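Local coordinates for protein tyrosinase (Aspergillus oryzae, PDB 6JU8) that probably catalyses the oxidation of L-tyrosine and L-dopa to L-dopaquinone by molecular oxygen at a dinuclear copper centre, at residues Trp150-Phe155 with Asp380-Ile385; Met286-Leu291 with Lys450-Leu455; Pro6-Gly11 with Arg419-Phe424; Phe65-Ile70 with Thr76-Val81. The protein carries 1 engineered substitution. One frame throughout, in Å; residues are numbered along the deposited sequence.

Interaction 1 of 4, residues Trp150-Phe155 with Asp380-Ile385; sequences WDFARF and DRLTAI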
# COMPACT_ATOMS: atom_id res chain seq x y z
N TRP A 150 -11.72 13.44 -10.69
CA TRP A 150 -11.92 12.99 -9.31
C TRP A 150 -12.61 14.07 -8.50
O TRP A 150 -12.05 15.15 -8.25
CB TRP A 150 -10.57 12.66 -8.67
CG TRP A 150 -10.66 12.42 -7.19
CD1 TRP A 150 -11.60 11.69 -6.52
CD2 TRP A 150 -9.73 12.93 -6.21
NE1 TRP A 150 -11.32 11.73 -5.17
CE2 TRP A 150 -10.20 12.48 -4.96
CE3 TRP A 150 -8.59 13.74 -6.28
CZ2 TRP A 150 -9.54 12.79 -3.76
CZ3 TRP A 150 -7.95 14.05 -5.09
CH2 TRP A 150 -8.43 13.59 -3.85
N ASP A 151 -13.85 13.79 -8.10
CA ASP A 151 -14.59 14.75 -7.29
C ASP A 151 -14.17 14.61 -5.83
O ASP A 151 -14.76 13.88 -5.03
CB ASP A 151 -16.11 14.58 -7.45
CG ASP A 151 -16.81 15.85 -6.96
OD1 ASP A 151 -16.23 16.60 -6.15
OD2 ASP A 151 -17.94 16.10 -7.44
N PHE A 152 -13.11 15.34 -5.49
CA PHE A 152 -12.54 15.26 -4.14
C PHE A 152 -13.49 15.84 -3.08
O PHE A 152 -13.25 15.64 -1.88
CB PHE A 152 -11.15 15.90 -4.06
CG PHE A 152 -11.07 17.34 -4.53
CD1 PHE A 152 -11.71 18.36 -3.83
CD2 PHE A 152 -10.39 17.68 -5.70
CE1 PHE A 152 -11.63 19.68 -4.28
CE2 PHE A 152 -10.27 18.99 -6.15
CZ PHE A 152 -10.91 19.99 -5.42
N ALA A 153 -14.53 16.56 -3.48
CA ALA A 153 -15.45 17.21 -2.56
C ALA A 153 -16.79 16.50 -2.45
O ALA A 153 -17.65 16.96 -1.69
CB ALA A 153 -15.63 18.66 -2.97
N ARG A 154 -17.00 15.41 -3.17
CA ARG A 154 -18.26 14.67 -3.17
C ARG A 154 -18.12 13.43 -2.30
O ARG A 154 -17.14 12.69 -2.44
CB ARG A 154 -18.62 14.25 -4.60
CG ARG A 154 -19.98 13.56 -4.71
CD ARG A 154 -20.24 13.23 -6.18
NE ARG A 154 -21.55 12.62 -6.33
CZ ARG A 154 -21.92 11.90 -7.39
NH1 ARG A 154 -21.08 11.67 -8.38
NH2 ARG A 154 -23.13 11.39 -7.43
N PHE A 155 -19.06 13.15 -1.41
CA PHE A 155 -18.99 11.94 -0.61
C PHE A 155 -19.06 10.72 -1.53
O PHE A 155 -19.93 10.67 -2.41
CB PHE A 155 -20.16 11.92 0.37
CG PHE A 155 -20.09 13.02 1.41
CD1 PHE A 155 -18.89 13.34 2.04
CD2 PHE A 155 -21.23 13.74 1.74
CE1 PHE A 155 -18.88 14.32 3.02
CE2 PHE A 155 -21.22 14.71 2.74
CZ PHE A 155 -20.04 15.00 3.38
N ASP A 380 -10.18 21.86 -13.15
CA ASP A 380 -10.71 22.44 -14.39
C ASP A 380 -12.22 22.57 -14.35
O ASP A 380 -12.79 23.59 -14.78
CB ASP A 380 -10.28 21.58 -15.60
CG ASP A 380 -10.56 22.36 -16.87
OD1 ASP A 380 -9.87 23.39 -17.05
OD2 ASP A 380 -11.48 22.00 -17.64
N ARG A 381 -12.89 21.53 -13.85
CA ARG A 381 -14.36 21.53 -13.68
C ARG A 381 -14.82 22.63 -12.73
O ARG A 381 -15.79 23.34 -13.00
CB ARG A 381 -14.76 20.13 -13.20
CG ARG A 381 -16.27 20.01 -12.88
CD ARG A 381 -16.59 18.53 -12.60
NE ARG A 381 -17.90 18.38 -12.00
CZ ARG A 381 -18.14 18.51 -10.69
NH1 ARG A 381 -17.14 18.82 -9.85
NH2 ARG A 381 -19.36 18.36 -10.21
N LEU A 382 -14.12 22.77 -11.60
CA LEU A 382 -14.47 23.83 -10.64
C LEU A 382 -14.30 25.20 -11.29
O LEU A 382 -15.12 26.10 -11.08
CB LEU A 382 -13.60 23.73 -9.40
CG LEU A 382 -13.88 22.51 -8.50
CD1 LEU A 382 -12.87 22.47 -7.37
CD2 LEU A 382 -15.31 22.52 -7.97
N THR A 383 -13.26 25.35 -12.09
CA THR A 383 -13.08 26.60 -12.85
C THR A 383 -14.26 26.81 -13.78
O THR A 383 -14.80 27.94 -13.86
CB THR A 383 -11.76 26.60 -13.61
OG1 THR A 383 -10.68 26.45 -12.68
CG2 THR A 383 -11.55 27.94 -14.31
N ALA A 384 -14.66 25.79 -14.54
CA ALA A 384 -15.78 25.93 -15.47
C ALA A 384 -17.06 26.24 -14.74
O ALA A 384 -17.87 27.06 -15.19
CB ALA A 384 -15.91 24.62 -16.27
N ILE A 385 -17.31 25.59 -13.59
CA ILE A 385 -18.50 25.93 -12.78
C ILE A 385 -18.49 27.39 -12.38
O ILE A 385 -19.47 28.13 -12.53
CB ILE A 385 -18.58 25.05 -11.52
CG1 ILE A 385 -18.78 23.57 -11.87
CG2 ILE A 385 -19.68 25.56 -10.59
CD1 ILE A 385 -18.54 22.62 -10.72
O HOH W 1 -15.79 19.18 -6.66

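Interaction 2 of 4, residues Met286-Leu291 with Lys450-Leu455; sequences MTFRLL and KEISDL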
# COMPACT_ATOMS: atom_id res chain seq x y z
N MET A 286 -15.68 23.82 2.10
CA MET A 286 -14.79 24.84 1.52
C MET A 286 -15.02 24.96 0.03
O MET A 286 -15.01 26.06 -0.56
CB MET A 286 -13.32 24.50 1.81
CG MET A 286 -12.39 25.67 1.58
SD MET A 286 -12.53 26.92 2.87
CE MET A 286 -11.39 26.22 4.08
N THR A 287 -15.26 23.83 -0.63
CA THR A 287 -15.53 23.79 -2.07
C THR A 287 -16.86 24.45 -2.36
O THR A 287 -17.03 25.25 -3.32
CB THR A 287 -15.47 22.33 -2.56
OG1 THR A 287 -14.16 21.82 -2.31
CG2 THR A 287 -15.70 22.27 -4.06
N PHE A 288 -17.89 24.16 -1.57
CA PHE A 288 -19.18 24.84 -1.67
C PHE A 288 -19.03 26.35 -1.57
O PHE A 288 -19.59 27.09 -2.38
CB PHE A 288 -20.11 24.32 -0.58
CG PHE A 288 -21.50 24.94 -0.64
CD1 PHE A 288 -22.42 24.61 -1.61
CD2 PHE A 288 -21.84 25.89 0.30
CE1 PHE A 288 -23.68 25.20 -1.65
CE2 PHE A 288 -23.10 26.45 0.29
CZ PHE A 288 -24.04 26.12 -0.68
N ARG A 289 -18.26 26.81 -0.59
CA ARG A 289 -18.06 28.26 -0.43
C ARG A 289 -17.36 28.84 -1.66
O ARG A 289 -17.67 29.95 -2.08
CB ARG A 289 -17.21 28.48 0.83
CG ARG A 289 -17.99 28.20 2.12
CD ARG A 289 -17.07 28.38 3.33
NE ARG A 289 -17.77 28.00 4.56
CZ ARG A 289 -17.61 28.56 5.74
NH1 ARG A 289 -16.75 29.54 5.93
NH2 ARG A 289 -18.32 28.11 6.76
N LEU A 290 -16.41 28.12 -2.24
CA LEU A 290 -15.70 28.60 -3.43
C LEU A 290 -16.67 28.87 -4.56
O LEU A 290 -16.54 29.86 -5.29
CB LEU A 290 -14.67 27.57 -3.90
CG LEU A 290 -13.91 27.98 -5.17
CD1 LEU A 290 -12.98 29.15 -4.91
CD2 LEU A 290 -13.14 26.78 -5.72
N LEU A 291 -17.63 27.97 -4.73
CA LEU A 291 -18.53 28.03 -5.86
C LEU A 291 -19.72 28.95 -5.64
O LEU A 291 -20.40 29.29 -6.63
CB LEU A 291 -19.04 26.60 -6.19
CG LEU A 291 -17.96 25.59 -6.56
CD1 LEU A 291 -18.57 24.23 -6.77
CD2 LEU A 291 -17.16 26.04 -7.79
N LYS A 450 -28.58 24.62 -8.26
CA LYS A 450 -29.19 23.51 -7.55
C LYS A 450 -28.24 22.32 -7.44
O LYS A 450 -28.11 21.70 -6.38
CB LYS A 450 -30.48 23.07 -8.25
N GLU A 451 -27.57 21.97 -8.55
CA GLU A 451 -26.64 20.85 -8.52
C GLU A 451 -25.48 21.11 -7.56
O GLU A 451 -25.06 20.22 -6.84
CB GLU A 451 -26.15 20.55 -9.93
CG GLU A 451 -25.31 19.28 -10.00
CD GLU A 451 -25.07 18.72 -11.39
OE1 GLU A 451 -25.77 19.12 -12.36
OE2 GLU A 451 -24.19 17.82 -11.49
N ILE A 452 -24.96 22.34 -7.53
CA ILE A 452 -23.88 22.64 -6.56
C ILE A 452 -24.35 22.39 -5.14
O ILE A 452 -23.62 21.82 -4.29
CB ILE A 452 -23.45 24.12 -6.70
CG1 ILE A 452 -22.76 24.39 -8.04
CG2 ILE A 452 -22.61 24.58 -5.52
CD1 ILE A 452 -22.64 25.85 -8.41
N SER A 453 -25.58 22.82 -4.83
CA SER A 453 -26.16 22.59 -3.51
C SER A 453 -26.38 21.12 -3.24
O SER A 453 -26.07 20.60 -2.16
CB SER A 453 -27.46 23.39 -3.40
OG SER A 453 -28.12 23.20 -2.15
N ASP A 454 -26.89 20.39 -4.23
CA ASP A 454 -27.10 18.96 -4.04
C ASP A 454 -25.81 18.22 -3.72
O ASP A 454 -25.77 17.32 -2.89
CB ASP A 454 -27.73 18.36 -5.30
CG ASP A 454 -29.19 18.70 -5.48
OD1 ASP A 454 -29.79 19.28 -4.55
OD2 ASP A 454 -29.72 18.36 -6.56
N LEU A 455 -24.75 18.53 -4.45
CA LEU A 455 -23.48 17.83 -4.29
C LEU A 455 -22.68 18.30 -3.08
O LEU A 455 -22.06 17.47 -2.40
CB LEU A 455 -22.63 18.00 -5.55
CG LEU A 455 -23.12 17.31 -6.83
CD1 LEU A 455 -22.33 17.77 -8.04
CD2 LEU A 455 -22.98 15.79 -6.69

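Interaction 3 of 4, residues Pro6-Gly11 with Arg419-Phe424; sequences PYLITG and RKVVFF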
# COMPACT_ATOMS: atom_id res chain seq x y z
N PRO A 6 6.38 20.83 -33.75
CA PRO A 6 5.55 21.01 -32.55
C PRO A 6 4.36 20.06 -32.53
O PRO A 6 3.89 19.63 -33.58
CB PRO A 6 5.07 22.47 -32.67
CG PRO A 6 5.11 22.74 -34.13
CD PRO A 6 6.25 21.96 -34.70
N TYR A 7 3.97 19.71 -31.32
CA TYR A 7 2.77 18.94 -31.05
C TYR A 7 1.59 19.89 -30.87
O TYR A 7 1.53 20.64 -29.90
CB TYR A 7 2.95 18.08 -29.80
CG TYR A 7 1.76 17.17 -29.58
CD1 TYR A 7 1.68 15.95 -30.24
CD2 TYR A 7 0.73 17.55 -28.74
CE1 TYR A 7 0.58 15.13 -30.05
CE2 TYR A 7 -0.36 16.72 -28.54
CZ TYR A 7 -0.43 15.51 -29.18
OH TYR A 7 -1.52 14.71 -28.96
N LEU A 8 0.70 19.92 -31.84
CA LEU A 8 -0.36 20.93 -31.83
C LEU A 8 -1.55 20.45 -31.01
O LEU A 8 -2.16 19.44 -31.33
CB LEU A 8 -0.77 21.18 -33.29
CG LEU A 8 0.36 21.68 -34.17
CD1 LEU A 8 -0.12 21.87 -35.60
CD2 LEU A 8 0.92 23.00 -33.64
N ILE A 9 -1.82 21.15 -29.91
CA ILE A 9 -2.88 20.75 -28.99
C ILE A 9 -4.20 21.34 -29.45
O ILE A 9 -4.32 22.54 -29.70
CB ILE A 9 -2.53 21.17 -27.55
CG1 ILE A 9 -1.23 20.48 -27.10
CG2 ILE A 9 -3.67 20.91 -26.58
CD1 ILE A 9 -0.49 21.24 -26.01
N THR A 10 -5.20 20.48 -29.57
CA THR A 10 -6.51 20.82 -30.10
C THR A 10 -7.62 20.34 -29.18
O THR A 10 -8.76 20.77 -29.33
CB THR A 10 -6.75 20.13 -31.45
OG1 THR A 10 -6.55 18.72 -31.29
CG2 THR A 10 -5.72 20.60 -32.47
N GLY A 11 -7.33 19.41 -28.28
CA GLY A 11 -8.41 18.63 -27.70
C GLY A 11 -8.79 17.52 -28.65
O GLY A 11 -8.28 17.46 -29.79
N ARG A 419 -2.76 31.48 -39.50
CA ARG A 419 -2.10 30.32 -40.08
C ARG A 419 -0.69 30.13 -39.54
O ARG A 419 0.24 29.81 -40.29
CB ARG A 419 -2.09 30.46 -41.61
N LYS A 420 -0.52 30.33 -38.24
CA LYS A 420 0.78 30.24 -37.58
C LYS A 420 0.73 29.28 -36.41
O LYS A 420 -0.32 29.07 -35.80
CB LYS A 420 1.23 31.61 -37.07
CG LYS A 420 1.48 32.65 -38.16
CD LYS A 420 2.89 32.60 -38.72
CE LYS A 420 3.24 33.87 -39.49
NZ LYS A 420 2.03 34.38 -40.21
N VAL A 421 1.88 28.73 -36.06
CA VAL A 421 2.08 28.04 -34.79
C VAL A 421 2.41 29.06 -33.70
O VAL A 421 3.33 29.87 -33.86
CB VAL A 421 3.22 27.01 -34.86
CG1 VAL A 421 3.48 26.40 -33.48
CG2 VAL A 421 2.88 25.94 -35.90
N VAL A 422 1.62 29.04 -32.64
CA VAL A 422 1.78 30.01 -31.57
C VAL A 422 1.66 29.29 -30.22
O VAL A 422 1.19 28.15 -30.20
CB VAL A 422 0.74 31.14 -31.61
CG1 VAL A 422 0.88 31.97 -32.88
CG2 VAL A 422 -0.67 30.56 -31.49
N PHE A 423 2.03 29.96 -29.14
CA PHE A 423 1.67 29.41 -27.83
C PHE A 423 0.20 29.66 -27.52
O PHE A 423 -0.36 30.70 -27.90
CB PHE A 423 2.53 30.05 -26.74
CG PHE A 423 3.96 29.55 -26.73
CD1 PHE A 423 4.22 28.20 -26.51
CD2 PHE A 423 5.01 30.42 -26.92
CE1 PHE A 423 5.53 27.75 -26.48
CE2 PHE A 423 6.31 29.97 -26.89
CZ PHE A 423 6.59 28.63 -26.67
N PHE A 424 -0.41 28.76 -26.76
CA PHE A 424 -1.69 29.05 -26.11
C PHE A 424 -1.62 30.32 -25.26
O PHE A 424 -0.60 30.64 -24.66
CB PHE A 424 -2.11 27.89 -25.20
CG PHE A 424 -2.93 26.82 -25.89
CD1 PHE A 424 -2.36 25.77 -26.60
CD2 PHE A 424 -4.32 26.88 -25.81
CE1 PHE A 424 -3.14 24.80 -27.21
CE2 PHE A 424 -5.11 25.93 -26.43
CZ PHE A 424 -4.51 24.89 -27.12

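Interaction 4 of 4, residues Phe65-Ile70 with Thr76-Val81; sequences FRLAGI and TEWDGV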
# COMPACT_ATOMS: atom_id res chain seq x y z
N PHE A 65 6.43 9.84 -18.72
CA PHE A 65 7.47 10.53 -17.97
C PHE A 65 7.65 11.95 -18.52
O PHE A 65 7.73 12.93 -17.79
CB PHE A 65 8.81 9.78 -18.02
CG PHE A 65 9.87 10.47 -17.20
CD1 PHE A 65 10.57 11.57 -17.70
CD2 PHE A 65 10.18 10.01 -15.92
CE1 PHE A 65 11.53 12.23 -16.95
CE2 PHE A 65 11.13 10.66 -15.16
CZ PHE A 65 11.81 11.74 -15.67
N ARG A 66 7.76 12.08 -19.85
CA ARG A 66 8.02 13.40 -20.41
C ARG A 66 6.82 14.32 -20.29
O ARG A 66 6.99 15.54 -20.12
CB ARG A 66 8.48 13.27 -21.86
CG ARG A 66 9.82 12.59 -22.04
CD ARG A 66 11.00 13.43 -21.58
NE ARG A 66 11.03 14.77 -22.17
CZ ARG A 66 11.41 15.04 -23.41
NH1 ARG A 66 11.77 14.06 -24.24
NH2 ARG A 66 11.40 16.29 -23.87
N LEU A 67 5.60 13.81 -20.40
CA LEU A 67 4.41 14.64 -20.18
C LEU A 67 4.31 15.13 -18.74
O LEU A 67 4.09 16.33 -18.51
CB LEU A 67 3.15 13.85 -20.55
CG LEU A 67 3.04 13.55 -22.05
CD1 LEU A 67 1.92 12.55 -22.28
CD2 LEU A 67 2.78 14.84 -22.82
N ALA A 68 4.54 14.24 -17.78
CA ALA A 68 4.62 14.65 -16.38
C ALA A 68 5.78 15.61 -16.15
O ALA A 68 5.70 16.52 -15.32
CB ALA A 68 4.79 13.42 -15.50
N GLY A 69 6.87 15.45 -16.91
CA GLY A 69 8.03 16.31 -16.75
C GLY A 69 7.76 17.73 -17.16
O GLY A 69 8.49 18.64 -16.74
N ILE A 70 6.72 18.00 -17.95
CA ILE A 70 6.41 19.40 -18.29
C ILE A 70 6.19 20.21 -17.04
O ILE A 70 6.57 21.39 -16.96
CB ILE A 70 5.16 19.44 -19.20
CG1 ILE A 70 5.46 18.86 -20.59
CG2 ILE A 70 4.62 20.85 -19.29
CD1 ILE A 70 4.25 18.56 -21.43
N THR A 76 13.45 19.96 -17.88
CA THR A 76 14.05 19.92 -19.20
C THR A 76 13.15 20.56 -20.26
O THR A 76 12.02 20.93 -20.00
CB THR A 76 14.33 18.48 -19.68
OG1 THR A 76 13.08 17.82 -19.96
CG2 THR A 76 15.05 17.64 -18.62
N GLU A 77 13.67 20.63 -21.48
CA GLU A 77 12.92 21.04 -22.65
C GLU A 77 11.74 20.12 -22.89
O GLU A 77 11.75 18.95 -22.52
CB GLU A 77 13.80 21.10 -23.90
CG GLU A 77 14.11 19.76 -24.51
CD GLU A 77 13.09 19.25 -25.49
OE1 GLU A 77 12.41 19.95 -26.26
OE2 GLU A 77 12.93 18.02 -25.50
N TRP A 78 10.71 20.69 -23.52
CA TRP A 78 9.61 19.90 -24.05
C TRP A 78 9.11 20.59 -25.31
O TRP A 78 9.01 21.83 -25.34
CB TRP A 78 8.48 19.71 -23.03
CG TRP A 78 7.46 18.74 -23.55
CD1 TRP A 78 7.51 17.37 -23.50
CD2 TRP A 78 6.23 19.05 -24.22
NE1 TRP A 78 6.40 16.84 -24.09
CE2 TRP A 78 5.59 17.83 -24.54
CE3 TRP A 78 5.61 20.26 -24.57
CZ2 TRP A 78 4.36 17.77 -25.21
CZ3 TRP A 78 4.40 20.19 -25.22
CH2 TRP A 78 3.79 18.98 -25.52
N ASP A 79 8.82 19.83 -26.35
CA ASP A 79 8.29 20.35 -27.61
C ASP A 79 9.12 21.51 -28.15
O ASP A 79 8.60 22.45 -28.77
CB ASP A 79 6.82 20.75 -27.51
CG ASP A 79 6.09 20.58 -28.83
OD1 ASP A 79 6.53 19.74 -29.65
OD2 ASP A 79 5.09 21.30 -29.04
N GLY A 80 10.44 21.42 -27.99
CA GLY A 80 11.31 22.42 -28.58
C GLY A 80 11.40 23.71 -27.78
O GLY A 80 12.06 24.65 -28.22
N VAL A 81 10.76 23.74 -26.62
CA VAL A 81 10.78 24.90 -25.74
C VAL A 81 11.79 24.64 -24.62
O VAL A 81 11.66 23.62 -23.92
CB VAL A 81 9.39 25.14 -25.13
CG1 VAL A 81 9.40 26.40 -24.27
CG2 VAL A 81 8.31 25.17 -26.19
O HOH W 2 9.68 19.36 -19.67
O HOH W 3 11.14 18.27 -17.19

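Interaction 1 of 4, residues Trp150-Phe155 with Asp380-Ile385
Asp151 reaches across to Arg381 with its carboxylate, and Phe152 reaches Leu382 with the far end of its ring. From CB of Asp151, the first torsion (chi1 -162°) sets CG opposite the backbone N and sends the carboxylate toward the helix. Asp151 CG comes within 4.2 Å of Arg381 NH1. Asp151 OD1 turns back to its own loop, accepting from Ala153 N at 3.2 Å on the anti side, and takes a proton from a water 2.7 Å away. That water lies at the edge of the Arg381 guanidinium, in its plane, and accepts a weak bond from NH1.

The OD1 bond to Ala153 N closes an Asx turn within the type I beta turn Asp151-Arg154. The loop so folded packs against helix 371-389, which carries the copper ligand His376 and belongs to the helical bundle round the copper pair.

Asp151 OD2 lies 3.7 Å from Arg381 NH1, well out of the guanidinium plane, so this long salt bridge works through charge alone. Tyr456 OH is hydrogen-bonded to both OD2 and Arg381 NH2. Ile385 CD1 covers one guanidinium face. Phe152 CZ meets Leu382 CD1 at 3.7 Å, the ring lying about 6 Å from the His332 side chain.

Interaction 2 of 4, residues Met286-Leu291 with Lys450-Leu455
Helix segments 286-291 and 450-455 run antiparallel, their directions 167° apart and their axes 10.3 Å at closest, with Phe288 and Ile452 as the nearest pair of CA atoms at 7.1 Å. The contact between them is apolar and rests mainly on one methyl group, Ile452 CG2. In Ile452 this branch stands opposite the backbone N, whereas CG1 lies beside that N, and it is CG2 that faces the partner helix.

The Phe288 side chain crosses that of Ile452 at about a right angle. Its CG is trans to the backbone N (chi1 -178°), which swings the ring toward the other helix although the CB itself is not aimed there. Phe288 CD1 comes to 3.9 Å from Ile452 CG2, and CE1 to 4.1 Å from the same methyl.

Phe288 and Leu291 are three residues apart on one side of their helix, and Ile452 CG2 touches both, lying 4.2 Å from Leu291 CB. This antiparallel helix pair fastens the C-terminal helix 448-456 to helix 283-292 of the common central domain of tyrosinase. Ile385 of helix 371-389 touches both Leu291 and Ile452, which brings a third helix into the packing. Tyr456, one residue beyond the second segment, also lies on Phe288 and Leu291.

Toward solvent the contact thins out: Phe288 CE1 reaches backbone rather than side chain there, 4.1 Å from CA of the exposed Ser453.

Interaction 3 of 4, residues Pro6-Gly11 with Arg419-Phe424
The Phe424 ring meets Ile9 along its rim, and segment 6-11 lays nothing over the centre of either face. At the edge, near the ring plane, the carbonyl O of Ile9 lies 3.5 Å from Phe424 CZ, a placement consistent with the slightly positive ring hydrogens facing an oxygen. Ile9 CB, 3.7 Å from Phe424 CE1, stands off the plane on the other side from that oxygen.

The strand 420-423 is half of a two-stranded antiparallel hairpin with 412-415, which has a G1 beta bulge where Arg419 and Lys420 face Cys415. Residues 6-9, without regular structure themselves, run past this hairpin at 44° to the direction of residues 421-424. Ile9 shares backbone hydrogen bonding with His412 of the partner strand. Beyond the contact, Phe424 also touches Val109 of helix 103-129, the helix whose Gln116 accepts, through OE1, from the backbone N of Thr10 and of Gly11.

Farther out, where Pro6 and Val421 are exposed, the packing is wider and purely apolar. Val421 divides its two methyls between two partners: CG1, trans to the backbone N (chi1 175°), lies 4.1 Å from Pro6 CG, and CG2 lies 4.2 Å from Leu8 CD2.

Interaction 4 of 4, residues Phe65-Ile70 with Thr76-Val81
The CG1-CD1 end of Ile70 lies over one face of the Trp78 indole, and this is the tight part of the contact. Ile70 CD1 sits 3.5 Å from the centroid of the five-membered ring, 17° off its normal, a CH-pi contact. On the opposite face Asp79 CB stands 3.2 Å above the ring plane, offset toward the rim, so the indole is held between the two. With CG trans to the backbone N (chi1 -173°), Trp78 brings its ring up to the helix, where CZ2 meets Leu67 CD2 at 4.1 Å. The indole NE1 bonds to Gln61 O.

The other side, among the partly exposed Thr76 and Glu77, is polar and partly filled by water. Arg66, bent at chi2 and chi3, curls its guanidinium back so that NH2 serves two acceptors of Glu77: the backbone O at 3.0 Å, from above the carbonyl plane, and OE2 at 2.8 Å. The second is a salt bridge whose hydrogen bond is weak, bent to 129°. Glu77 OE1 accepts from Gly80 N, bracing the type I' turn Trp78-Val81. One water spans the backbones, 2.7 Å from Gly69 O and 2.9 Å from Thr76 N.

Segment 65-70 leads into His71, which with His98 and His107 binds copper; the Ile70 side chain lies about 5 Å from that of His71, consistent with a place in the shell behind this histidine site of tyrosinases.

Overall arrangement
Interactions 1 and 4 are buried, each behind copper ligands but on opposite sides of the chain's centre; interactions 2 and 3 lie nearer the surface and are mainly apolar. Interactions 1 and 2 share one helical assembly: Ile385 CG2 touches Ile452 CD1 at 3.7 Å, and Arg154 and Arg381 both pack on Leu455. Interactions 3 and 4 are likewise neighbours, since Tyr7 N probably bonds to Asp79 OD2 and Phe423 packs on Val81. Charge appears in both buried contacts, as a long, out-of-plane salt bridge in interaction 1 and a direct one in interaction 4, each supplemented by water. Interaction 4 closes before interaction 1 opens, both nested within the loop closed by interaction 3.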